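PDB 2WK1: NOVP from Streptomyces caeruleus, which methylates the 4-hydroxyl of the noviose sugar in the penultimate step of novobiocin biosynthesis, using S-adenosyl-L-methionine as methyl donor and magnesium as cofactor. Local coordinates for residues L110-V115 with R214-L219; D218-T223 with K252-E257; D244-P249 with L268-R273. All blocks are in the same frame, centred on the assembly; numbering follows the deposited sequence.

Contact 1. Residues L110-V115 with R214-L219; sequences LVETGV and RMDGDL. With SAH (S-adenosyl-L-homocysteine), chain B; EDO (1,2-ethanediol), chain F.
Val111 to Thr113 pair in parallel with Arg214 and Met215 through three backbone hydrogen bonds: Arg214 N to Val111 O, Thr113 N to Arg214 O, and Asp216 N to Thr113 O, each 2.9 Å long. The last carries the pairing just past the strand end, where Gly114 CA also offers a C-H to Asp216 O at 3.5 Å. This is the middle of the Rossmann-like sheet of a class I methyltransferase: two neighbouring parallel strands end together, and the loops beyond them hold the cofactor product. Charge interactions occupy the face with Glu112 and Arg214. Both side chains leave with CG opposite the backbone N (chi1 -167° and -174°), which sets them side by side. Arg214 NH1 bridges two carboxylates, Glu112 OE2 at 2.9 Å and Asp216 OD2 at 3.1 Å. OD2 of Asp216, a predicted magnesium ligand, lies in the guanidinium plane, though NH1 comes from above its carboxylate; OE2 of Glu112 is tilted out of the guanidinium plane. NH2 of the same arginine takes Asp243, so the cation probably offsets several nearby negative charges. Ligand contacts centre on the S-adenosyl-L-homocysteine amine. Its N bonds to Gly114 O at 2.9 Å and Asp216 OD2 at 2.8 Å, with Glu112 OE2 2.7 Å away.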
loop_
_atom_site.group_PDB
_atom_site.type_symbol
_atom_site.label_atom_id
_atom_site.label_comp_id
_atom_site.label_asym_id
_atom_site.label_seq_id
_atom_site.Cartn_x
_atom_site.Cartn_y
_atom_site.Cartn_z
ATOM N N LEU A 110 -7.285 15.178 -16.547
ATOM C CA LEU A 110 -5.926 15.012 -16.075
ATOM C C LEU A 110 -5.229 14.072 -17.063
ATOM O O LEU A 110 -5.857 13.116 -17.529
ATOM C CB LEU A 110 -5.934 14.372 -14.682
ATOM C CG LEU A 110 -6.805 15.038 -13.618
ATOM C CD1 LEU A 110 -6.718 14.261 -12.313
ATOM C CD2 LEU A 110 -6.443 16.495 -13.437
ATOM N N VAL A 111 -3.965 14.312 -17.387
ATOM C CA VAL A 111 -3.231 13.426 -18.277
ATOM C C VAL A 111 -1.803 13.260 -17.856
ATOM O O VAL A 111 -1.192 14.218 -17.384
ATOM C CB VAL A 111 -3.307 13.928 -19.733
ATOM C CG1 VAL A 111 -2.663 15.285 -19.895
ATOM C CG2 VAL A 111 -2.694 12.901 -20.705
ATOM N N GLU A 112 -1.266 12.060 -18.030
ATOM C CA GLU A 112 0.158 11.828 -17.999
ATOM C C GLU A 112 0.606 11.262 -19.320
ATOM O O GLU A 112 -0.000 10.313 -19.836
ATOM C CB GLU A 112 0.570 10.861 -16.898
ATOM C CG GLU A 112 2.097 10.920 -16.727
ATOM C CD GLU A 112 2.659 10.031 -15.636
ATOM O OE1 GLU A 112 2.150 8.912 -15.519
ATOM O OE2 GLU A 112 3.620 10.456 -14.919
ATOM N N THR A 113 1.624 11.886 -19.897
ATOM C CA THR A 113 2.278 11.414 -21.096
ATOM C C THR A 113 3.579 10.732 -20.720
ATOM O O THR A 113 4.570 11.387 -20.435
ATOM C CB THR A 113 2.484 12.537 -22.142
ATOM O OG1 THR A 113 3.216 13.619 -21.570
ATOM C CG2 THR A 113 1.173 13.056 -22.637
ATOM N N GLY A 114 3.549 9.408 -20.624
ATOM C CA GLY A 114 4.665 8.579 -20.212
ATOM C C GLY A 114 4.391 8.063 -18.831
ATOM O O GLY A 114 4.596 8.777 -17.854
ATOM N N VAL A 115 3.940 6.813 -18.750
ATOM C CA VAL A 115 3.329 6.301 -17.532
ATOM C C VAL A 115 4.036 5.107 -16.878
ATOM O O VAL A 115 3.753 4.799 -15.728
ATOM C CB VAL A 115 1.848 5.957 -17.775
ATOM C CG1 VAL A 115 1.151 7.117 -18.507
ATOM C CG2 VAL A 115 1.670 4.609 -18.491
ATOM N N ARG A 214 0.806 16.310 -17.089
ATOM C CA ARG A 214 2.072 15.808 -16.526
ATOM C C ARG A 214 2.855 15.144 -17.646
ATOM O O ARG A 214 2.352 14.256 -18.309
ATOM C CB ARG A 214 1.861 14.866 -15.360
ATOM C CG ARG A 214 3.192 14.482 -14.714
ATOM C CD ARG A 214 3.049 13.625 -13.446
ATOM N NE ARG A 214 4.232 13.804 -12.627
ATOM C CZ ARG A 214 5.423 13.279 -12.909
ATOM N NH1 ARG A 214 5.532 12.338 -13.832
ATOM N NH2 ARG A 214 6.482 13.672 -12.243
ATOM N N MET A 215 4.069 15.611 -17.867
ATOM C CA MET A 215 4.918 15.160 -18.958
ATOM C C MET A 215 6.076 14.365 -18.403
ATOM O O MET A 215 6.845 14.884 -17.576
ATOM C CB MET A 215 5.420 16.360 -19.756
ATOM C CG MET A 215 4.305 17.296 -20.227
ATOM S SD MET A 215 4.872 18.444 -21.463
ATOM C CE MET A 215 6.167 19.213 -20.568
ATOM N N ASP A 216 6.245 13.133 -18.865
ATOM C CA ASP A 216 7.314 12.257 -18.402
ATOM C C ASP A 216 7.711 11.318 -19.532
ATOM O O ASP A 216 7.693 10.083 -19.371
ATOM C CB ASP A 216 6.818 11.463 -17.191
ATOM C CG ASP A 216 7.946 10.868 -16.338
ATOM O OD1 ASP A 216 9.116 10.807 -16.792
ATOM O OD2 ASP A 216 7.643 10.452 -15.187
ATOM N N GLY A 217 8.077 11.898 -20.660
ATOM C CA GLY A 217 8.410 11.135 -21.858
ATOM C C GLY A 217 9.876 11.047 -22.219
ATOM O O GLY A 217 10.204 10.525 -23.277
ATOM N N ASP A 218 10.758 11.573 -21.362
ATOM C CA ASP A 218 12.223 11.374 -21.421
ATOM C C ASP A 218 13.037 11.956 -22.582
ATOM O O ASP A 218 14.229 12.103 -22.423
ATOM C CB ASP A 218 12.561 9.880 -21.288
ATOM C CG ASP A 218 12.463 9.370 -19.860
ATOM O OD1 ASP A 218 12.841 10.092 -18.900
ATOM O OD2 ASP A 218 11.995 8.232 -19.700
ATOM N N LEU A 219 12.409 12.286 -23.708
ATOM C CA LEU A 219 13.112 12.766 -24.904
ATOM C C LEU A 219 12.685 14.144 -25.316
ATOM O O LEU A 219 11.570 14.562 -25.015
ATOM C CB LEU A 219 12.784 11.858 -26.096
ATOM C CG LEU A 219 13.083 10.382 -26.008
ATOM C CD1 LEU A 219 12.617 9.679 -27.297
ATOM C CD2 LEU A 219 14.540 10.223 -25.765
HETATM N N SAH B . 5.601 8.603 -15.138
HETATM C CA SAH B . 6.171 7.228 -14.930
HETATM C CB SAH B . 7.554 7.131 -15.576
HETATM C CG SAH B . 7.537 7.273 -17.092
HETATM S SD SAH B . 8.924 6.418 -17.851
HETATM C C SAH B . 6.128 6.852 -13.475
HETATM O O SAH B . 6.887 5.979 -13.038
HETATM O OXT SAH B . 5.271 7.351 -12.759
HETATM C "C5'" SAH B . 8.843 7.045 -19.540
HETATM C "C4'" SAH B . 7.605 6.526 -20.304
HETATM O "O4'" SAH B . 7.440 7.332 -21.497
HETATM C "C3'" SAH B . 7.677 5.061 -20.736
HETATM O "O3'" SAH B . 6.549 4.303 -20.261
HETATM C "C2'" SAH B . 7.713 5.158 -22.276
HETATM O "O2'" SAH B . 7.082 4.079 -22.966
HETATM C "C1'" SAH B . 6.994 6.482 -22.559
HETATM N N9 SAH B . 7.353 7.193 -23.788
HETATM C C8 SAH B . 8.445 7.986 -23.941
HETATM N N7 SAH B . 8.420 8.605 -25.147
HETATM C C5 SAH B . 7.273 8.215 -25.757
HETATM C C6 SAH B . 6.615 8.532 -26.999
HETATM N N6 SAH B . 7.183 9.362 -27.859
HETATM N N1 SAH B . 5.430 7.965 -27.249
HETATM C C2 SAH B . 4.825 7.153 -26.363
HETATM N N3 SAH B . 5.359 6.800 -25.188
HETATM C C4 SAH B . 6.554 7.332 -24.857
HETATM C C1 EDO F . 8.738 15.780 -20.213
HETATM O O1 EDO F . 8.316 14.814 -21.246
HETATM C C2 EDO F . 10.183 15.631 -19.699
HETATM O O2 EDO F . 10.188 14.969 -18.411
#

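Contact 2. Residues D218-T223 with K252-E257; sequences DLYEST and KDAVDE. With SAH (S-adenosyl-L-homocysteine), chain B; EDO (1,2-ethanediol), chain F.
Tyr220 reaches helix 249-261 because its CG stands opposite the backbone N (chi1 172°), sending the ring across to Ala254 and Glu257 from the first turn of helix 220-230. Thr223, one turn on, has CG2 in the corresponding place and OG1 beside its backbone N (chi1 -55°), which puts the methyl against Ala254 and Val255 and the hydroxyl on Leu219 O. Helix 220-230 is the connection in a beta-alpha-beta crossover of the Rossmann-like fold, between parallel strands 210-215 and 238-242, and here its start packs on the next helix. Ala254 sits between the two: its CB lies 3.6 Å from Tyr220 CD2 and 3.8 Å from Thr223 CG2. Asp253 CB borders the ring edge. Beyond, Tyr220 OH points to Glu257 OE1 in the ring plane, but the 2.4 Å separation is very short and Glu257 has two conformers, so the detail of this bond is doubtful. Tyr155 stacks on the Tyr220 ring and also bonds Asp253. Leu219 O receives both Thr223 N and Thr223 OG1, from opposite faces of its carbonyl plane. On the ligand side of the helix, Ser222 OG donates to adenine N7 of S-adenosyl-L-homocysteine over 2.8 Å.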
loop_
_atom_site.group_PDB
_atom_site.type_symbol
_atom_site.label_atom_id
_atom_site.label_comp_id
_atom_site.label_asym_id
_atom_site.label_seq_id
_atom_site.Cartn_x
_atom_site.Cartn_y
_atom_site.Cartn_z
ATOM N N ASP A 218 10.758 11.573 -21.362
ATOM C CA ASP A 218 12.223 11.374 -21.421
ATOM C C ASP A 218 13.037 11.956 -22.582
ATOM O O ASP A 218 14.229 12.103 -22.423
ATOM C CB ASP A 218 12.561 9.880 -21.288
ATOM C CG ASP A 218 12.463 9.370 -19.860
ATOM O OD1 ASP A 218 12.841 10.092 -18.900
ATOM O OD2 ASP A 218 11.995 8.232 -19.700
ATOM N N LEU A 219 12.409 12.286 -23.708
ATOM C CA LEU A 219 13.112 12.766 -24.904
ATOM C C LEU A 219 12.685 14.144 -25.316
ATOM O O LEU A 219 11.570 14.562 -25.015
ATOM C CB LEU A 219 12.784 11.858 -26.096
ATOM C CG LEU A 219 13.083 10.382 -26.008
ATOM C CD1 LEU A 219 12.617 9.679 -27.297
ATOM C CD2 LEU A 219 14.540 10.223 -25.765
ATOM N N TYR A 220 13.551 14.833 -26.050
ATOM C CA TYR A 220 13.173 16.101 -26.660
ATOM C C TYR A 220 11.934 15.909 -27.509
ATOM O O TYR A 220 10.969 16.694 -27.414
ATOM C CB TYR A 220 14.315 16.654 -27.513
ATOM C CG TYR A 220 13.961 17.861 -28.345
ATOM C CD1 TYR A 220 13.371 17.722 -29.592
ATOM C CD2 TYR A 220 14.215 19.135 -27.874
ATOM C CE1 TYR A 220 13.056 18.832 -30.359
ATOM C CE2 TYR A 220 13.910 20.250 -28.621
ATOM C CZ TYR A 220 13.319 20.091 -29.863
ATOM O OH TYR A 220 13.020 21.201 -30.636
ATOM N N GLU A 221 11.942 14.888 -28.365
ATOM C CA GLU A 221 10.831 14.767 -29.298
ATOM C C GLU A 221 9.512 14.453 -28.615
ATOM O O GLU A 221 8.474 15.003 -28.990
ATOM C CB GLU A 221 11.152 13.809 -30.428
ATOM C CG GLU A 221 11.268 12.362 -30.157
ATOM C CD GLU A 221 11.148 11.619 -31.487
ATOM O OE1 GLU A 221 12.145 11.567 -32.237
ATOM O OE2 GLU A 221 10.035 11.169 -31.813
ATOM N N SER A 222 9.558 13.597 -27.607
ATOM C CA SER A 222 8.384 13.256 -26.848
ATOM C C SER A 222 7.818 14.475 -26.160
ATOM O O SER A 222 6.603 14.686 -26.149
ATOM C CB SER A 222 8.701 12.176 -25.830
ATOM O OG SER A 222 9.214 11.001 -26.455
ATOM N N THR A 223 8.698 15.285 -25.576
ATOM C CA THR A 223 8.279 16.472 -24.845
ATOM C C THR A 223 7.716 17.529 -25.785
ATOM O O THR A 223 6.697 18.109 -25.504
ATOM C CB THR A 223 9.466 17.031 -24.021
ATOM O OG1 THR A 223 9.978 15.998 -23.178
ATOM C CG2 THR A 223 9.078 18.214 -23.183
ATOM N N LYS A 252 14.983 19.698 -21.147
ATOM C CA LYS A 252 15.148 21.107 -20.840
ATOM C C LYS A 252 15.114 21.954 -22.124
ATOM O O LYS A 252 14.443 22.975 -22.190
ATOM C CB LYS A 252 16.465 21.302 -20.069
ATOM C CG LYS A 252 16.621 22.646 -19.394
ATOM C CD LYS A 252 17.982 22.872 -18.673
ATOM C CE LYS A 252 18.129 22.175 -17.344
ATOM N NZ LYS A 252 19.513 22.190 -16.746
ATOM N N ASP A 253 15.790 21.479 -23.165
ATOM C CA ASP A 253 15.743 22.166 -24.457
ATOM C C ASP A 253 14.310 22.312 -25.000
ATOM O O ASP A 253 13.913 23.381 -25.438
ATOM C CB ASP A 253 16.539 21.409 -25.526
ATOM C CG ASP A 253 18.051 21.462 -25.362
ATOM O OD1 ASP A 253 18.582 22.233 -24.566
ATOM O OD2 ASP A 253 18.728 20.669 -26.062
ATOM N N ALA A 254 13.539 21.226 -24.985
ATOM C CA ALA A 254 12.191 21.255 -25.527
ATOM C C ALA A 254 11.270 22.197 -24.738
ATOM O O ALA A 254 10.516 22.982 -25.322
ATOM C CB ALA A 254 11.598 19.840 -25.580
ATOM N N VAL A 255 11.324 22.119 -23.408
ATOM C CA VAL A 255 10.470 22.971 -22.581
ATOM C C VAL A 255 10.829 24.430 -22.756
ATOM O O VAL A 255 9.949 25.307 -22.949
ATOM C CB VAL A 255 10.558 22.537 -21.087
ATOM C CG1 VAL A 255 9.899 23.570 -20.164
ATOM C CG2 VAL A 255 9.968 21.137 -20.918
ATOM N N ASP A 256 12.135 24.713 -22.740
ATOM C CA ASP A 256 12.539 26.112 -22.868
ATOM C C ASP A 256 12.224 26.664 -24.248
ATOM O O ASP A 256 11.790 27.811 -24.381
ATOM C CB ASP A 256 14.031 26.273 -22.573
ATOM C CG ASP A 256 14.383 26.098 -21.103
ATOM O OD1 ASP A 256 13.487 25.975 -20.235
ATOM O OD2 ASP A 256 15.601 26.108 -20.803
ATOM N N GLU A 257 12.422 25.853 -25.279
ATOM C CA GLU A 257 12.115 26.325 -26.625
ATOM C C GLU A 257 10.630 26.575 -26.837
ATOM O O GLU A 257 10.236 27.572 -27.434
ATOM C CB GLU A 257 12.569 25.041 -27.803
ATOM C CG GLU A 257 12.353 25.500 -29.206
ATOM C CD GLU A 257 12.609 24.396 -30.023
ATOM O OE1 GLU A 257 13.107 23.434 -29.684
ATOM O OE2 GLU A 257 12.198 24.488 -31.280
HETATM N N SAH B . 5.601 8.603 -15.138
HETATM C CA SAH B . 6.171 7.228 -14.930
HETATM C CB SAH B . 7.554 7.131 -15.576
HETATM C CG SAH B . 7.537 7.273 -17.092
HETATM S SD SAH B . 8.924 6.418 -17.851
HETATM C C SAH B . 6.128 6.852 -13.475
HETATM O O SAH B . 6.887 5.979 -13.038
HETATM O OXT SAH B . 5.271 7.351 -12.759
HETATM C "C5'" SAH B . 8.843 7.045 -19.540
HETATM C "C4'" SAH B . 7.605 6.526 -20.304
HETATM O "O4'" SAH B . 7.440 7.332 -21.497
HETATM C "C3'" SAH B . 7.677 5.061 -20.736
HETATM O "O3'" SAH B . 6.549 4.303 -20.261
HETATM C "C2'" SAH B . 7.713 5.158 -22.276
HETATM O "O2'" SAH B . 7.082 4.079 -22.966
HETATM C "C1'" SAH B . 6.994 6.482 -22.559
HETATM N N9 SAH B . 7.353 7.193 -23.788
HETATM C C8 SAH B . 8.445 7.986 -23.941
HETATM N N7 SAH B . 8.420 8.605 -25.147
HETATM C C5 SAH B . 7.273 8.215 -25.757
HETATM C C6 SAH B . 6.615 8.532 -26.999
HETATM N N6 SAH B . 7.183 9.362 -27.859
HETATM N N1 SAH B . 5.430 7.965 -27.249
HETATM C C2 SAH B . 4.825 7.153 -26.363
HETATM N N3 SAH B . 5.359 6.800 -25.188
HETATM C C4 SAH B . 6.554 7.332 -24.857
HETATM C C1 EDO F . 8.738 15.780 -20.213
HETATM O O1 EDO F . 8.316 14.814 -21.246
HETATM C C2 EDO F . 10.183 15.631 -19.699
HETATM O O2 EDO F . 10.188 14.969 -18.411
#

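Contact 3. Residues D244-P249 with L268-R273; sequences DYMMCP and LITIDR. With SO4 (sulfate ion), chain D; EDO (1,2-ethanediol), chain F.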
loop_
_atom_site.group_PDB
_atom_site.type_symbol
_atom_site.label_atom_id
_atom_site.label_comp_id
_atom_site.label_asym_id
_atom_site.label_seq_id
_atom_site.Cartn_x
_atom_site.Cartn_y
_atom_site.Cartn_z
ATOM N N ASP A 244 11.301 15.618 -15.658
ATOM C CA ASP A 244 12.762 15.459 -15.818
ATOM C C ASP A 244 13.196 16.700 -16.565
ATOM O O ASP A 244 13.217 16.721 -17.789
ATOM C CB ASP A 244 13.057 14.180 -16.650
ATOM C CG ASP A 244 14.504 13.665 -16.544
ATOM O OD1 ASP A 244 15.332 14.230 -15.823
ATOM O OD2 ASP A 244 14.790 12.630 -17.198
ATOM N N TYR A 245 13.473 17.747 -15.818
ATOM C CA TYR A 245 13.877 19.034 -16.397
ATOM C C TYR A 245 15.313 19.367 -16.044
ATOM O O TYR A 245 16.135 19.651 -16.906
ATOM C CB TYR A 245 12.946 20.162 -15.905
ATOM C CG TYR A 245 13.284 21.554 -16.427
ATOM C CD1 TYR A 245 12.843 21.972 -17.672
ATOM C CD2 TYR A 245 14.025 22.441 -15.677
ATOM C CE1 TYR A 245 13.154 23.233 -18.166
ATOM C CE2 TYR A 245 14.315 23.707 -16.138
ATOM C CZ TYR A 245 13.899 24.094 -17.391
ATOM O OH TYR A 245 14.217 25.350 -17.839
ATOM N N MET A 246 15.623 19.412 -14.770
ATOM C CA MET A 246 16.919 19.943 -14.396
ATOM C C MET A 246 18.095 19.154 -14.928
ATOM O O MET A 246 19.108 19.762 -15.328
ATOM C CB MET A 246 17.089 19.755 -12.596
ATOM C CG MET A 246 16.012 20.543 -12.093
ATOM S SD MET A 246 16.447 20.654 -10.425
ATOM C CE MET A 246 14.755 21.187 -9.816
ATOM N N MET A 247 17.972 17.836 -14.976
ATOM C CA MET A 247 19.120 16.977 -15.303
ATOM C C MET A 247 18.976 16.287 -16.637
ATOM O O MET A 247 19.737 15.356 -16.933
ATOM C CB MET A 247 19.308 15.890 -14.233
ATOM C CG MET A 247 19.247 16.364 -12.829
ATOM S SD MET A 247 20.287 17.778 -12.556
ATOM C CE MET A 247 21.913 17.197 -13.034
ATOM N N CYS A 248 18.023 16.739 -17.461
ATOM C CA CYS A 248 17.802 16.153 -18.785
ATOM C C CYS A 248 17.966 17.219 -19.848
ATOM O O CYS A 248 17.041 17.968 -20.116
ATOM C CB CYS A 248 16.403 15.554 -18.916
ATOM S SG CYS A 248 16.071 14.833 -20.561
ATOM N N PRO A 249 19.163 17.323 -20.453
ATOM C CA PRO A 249 19.375 18.403 -21.403
ATOM C C PRO A 249 18.368 18.475 -22.553
ATOM O O PRO A 249 17.883 19.580 -22.838
ATOM C CB PRO A 249 20.811 18.160 -21.900
ATOM C CG PRO A 249 21.474 17.396 -20.811
ATOM C CD PRO A 249 20.401 16.573 -20.182
ATOM N N LEU A 268 8.647 28.791 -13.827
ATOM C CA LEU A 268 8.921 27.396 -13.473
ATOM C C LEU A 268 9.308 27.298 -12.024
ATOM O O LEU A 268 10.238 27.989 -11.576
ATOM C CB LEU A 268 10.027 26.803 -14.311
ATOM C CG LEU A 268 9.813 26.736 -15.807
ATOM C CD1 LEU A 268 11.081 26.234 -16.468
ATOM C CD2 LEU A 268 8.645 25.841 -16.158
ATOM N N ILE A 269 8.622 26.425 -11.302
ATOM C CA ILE A 269 8.842 26.175 -9.898
ATOM C C ILE A 269 9.397 24.792 -9.700
ATOM O O ILE A 269 8.915 23.842 -10.280
ATOM C CB ILE A 269 7.341 26.213 -8.989
ATOM C CG1 ILE A 269 6.667 27.534 -9.276
ATOM C CG2 ILE A 269 7.612 25.831 -7.569
ATOM C CD1 ILE A 269 5.199 27.489 -9.307
ATOM N N THR A 270 10.417 24.669 -8.881
ATOM C CA THR A 270 11.021 23.369 -8.681
ATOM C C THR A 270 10.206 22.475 -7.761
ATOM O O THR A 270 9.456 22.958 -6.903
ATOM C CB THR A 270 12.447 23.451 -8.126
ATOM O OG1 THR A 270 12.392 23.731 -6.716
ATOM C CG2 THR A 270 13.326 24.476 -8.870
ATOM N N ILE A 271 10.380 21.163 -7.947
ATOM C CA ILE A 271 9.764 20.139 -7.095
ATOM C C ILE A 271 10.775 19.413 -6.211
ATOM O O ILE A 271 10.612 19.302 -4.998
ATOM C CB ILE A 271 9.014 19.093 -7.963
ATOM C CG1 ILE A 271 7.929 19.769 -8.797
ATOM C CG2 ILE A 271 8.435 18.017 -7.064
ATOM C CD1 ILE A 271 7.393 18.984 -9.970
ATOM N N ASP A 272 11.817 18.926 -6.843
ATOM C CA ASP A 272 12.832 18.126 -6.163
ATOM C C ASP A 272 14.187 18.381 -6.822
ATOM O O ASP A 272 14.468 19.540 -7.169
ATOM C CB ASP A 272 12.411 16.644 -6.059
ATOM C CG ASP A 272 12.078 16.002 -7.401
ATOM O OD1 ASP A 272 12.355 16.586 -8.469
ATOM O OD2 ASP A 272 11.558 14.870 -7.367
ATOM N N ARG A 273 15.021 17.362 -7.010
ATOM C CA ARG A 273 16.291 17.562 -7.705
ATOM C C ARG A 273 16.127 17.464 -9.217
ATOM O O ARG A 273 17.126 17.628 -9.946
ATOM C CB ARG A 273 17.319 16.522 -7.245
ATOM C CG ARG A 273 17.523 16.544 -5.740
ATOM C CD ARG A 273 18.603 15.577 -5.328
ATOM N NE ARG A 273 19.964 15.973 -5.689
ATOM C CZ ARG A 273 20.831 16.576 -4.876
ATOM N NH1 ARG A 273 20.476 16.977 -3.668
ATOM N NH2 ARG A 273 22.052 16.831 -5.310
HETATM S S SO4 D . 22.101 15.738 -8.813
HETATM O O1 SO4 D . 22.847 16.908 -9.276
HETATM O O2 SO4 D . 20.724 16.177 -8.660
HETATM O O3 SO4 D . 22.679 15.322 -7.522
HETATM O O4 SO4 D . 22.197 14.642 -9.776
HETATM C C1 EDO F . 8.738 15.780 -20.213
HETATM O O1 EDO F . 8.316 14.814 -21.246
HETATM C C2 EDO F . 10.183 15.631 -19.699
HETATM O O2 EDO F . 10.188 14.969 -18.411
#
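A type I beta turn from Tyr245 to Cys248 lies against the 268-273 segment without pairing with it, the nearest alpha carbons being Met246 CA and Arg273 CA, 7.1 Å apart. The two central residues of the turn are Met246 and Met247, and both have their CB directed toward the 268-273 segment. Met246 runs extended beyond CG and crosses Thr270 at about a right angle, its methyl CE 3.6 Å from Thr270 CB, while SD comes up to the carbonyl of Arg273. Two conformers of Met246 were modelled, so the finer details of this approach are doubtful. Met247 is bent instead, folding at chi2 and chi3 (-49° and -58°), and its CG lies 3.8 Å from Arg273 O. At the other end, Leu268 CD1 lies obliquely against the phenol end of Tyr245, 3.7 Å from CZ and 3.5 Å from OH, with the two side chains again nearly perpendicular. The Tyr245 hydroxyl is tied to Asp256 of helix 249-261, whose Lys252 and Val255 touch the Tyr245 side chain. Asp272 is held by Arg90 and by the backbone N-H groups of Asp274 and Gly275. Arg273 leads its guanidinium away from the turn to a sulfate, probably from the crystallisation liquor: NH2 meets O3 at 2.8 Å and NE meets O2 at 3.1 Å; the sulfate also bonds Arg76. The contact joins the loop after strand 238-242, which contains the predicted magnesium ligand Asp244, to strand 269-270, at one border of the sheet within this chain. Methionine side chains on the Arg273 and Asp272 carbonyls and Thr270, with Leu268 on Tyr245, make a van der Waals contact; Tyr245 OH, the Asp272 carboxylate and the Arg273 guanidinium find polar partners outside. The two conformers of Met246 are consistent with a loosely fixed side chain.

In the fold
Contact 1 is the buried hub, 12 Å centre to centre from contact 2 and 14 Å from contact 3. It shares Asp218 and Leu219 with contact 2, so a single run of chain, 214-223, passes the ligand from its amino end to its adenine. Contacts 2 and 3 are joined directly, their centres 12 Å apart, through helix 249-261: Lys252 NZ lies 2.8 Å from Met246 O. Asp218 OD1 and Asp244 OD2 of contact 3, like charges, stand 3.6 Å apart beside the predicted magnesium site. One ethanediol, probably from the crystallisation liquor, touches all three. The 268-273 side of contact 3 lies farther off, the Asp272 side chain about 11 Å from the ligand.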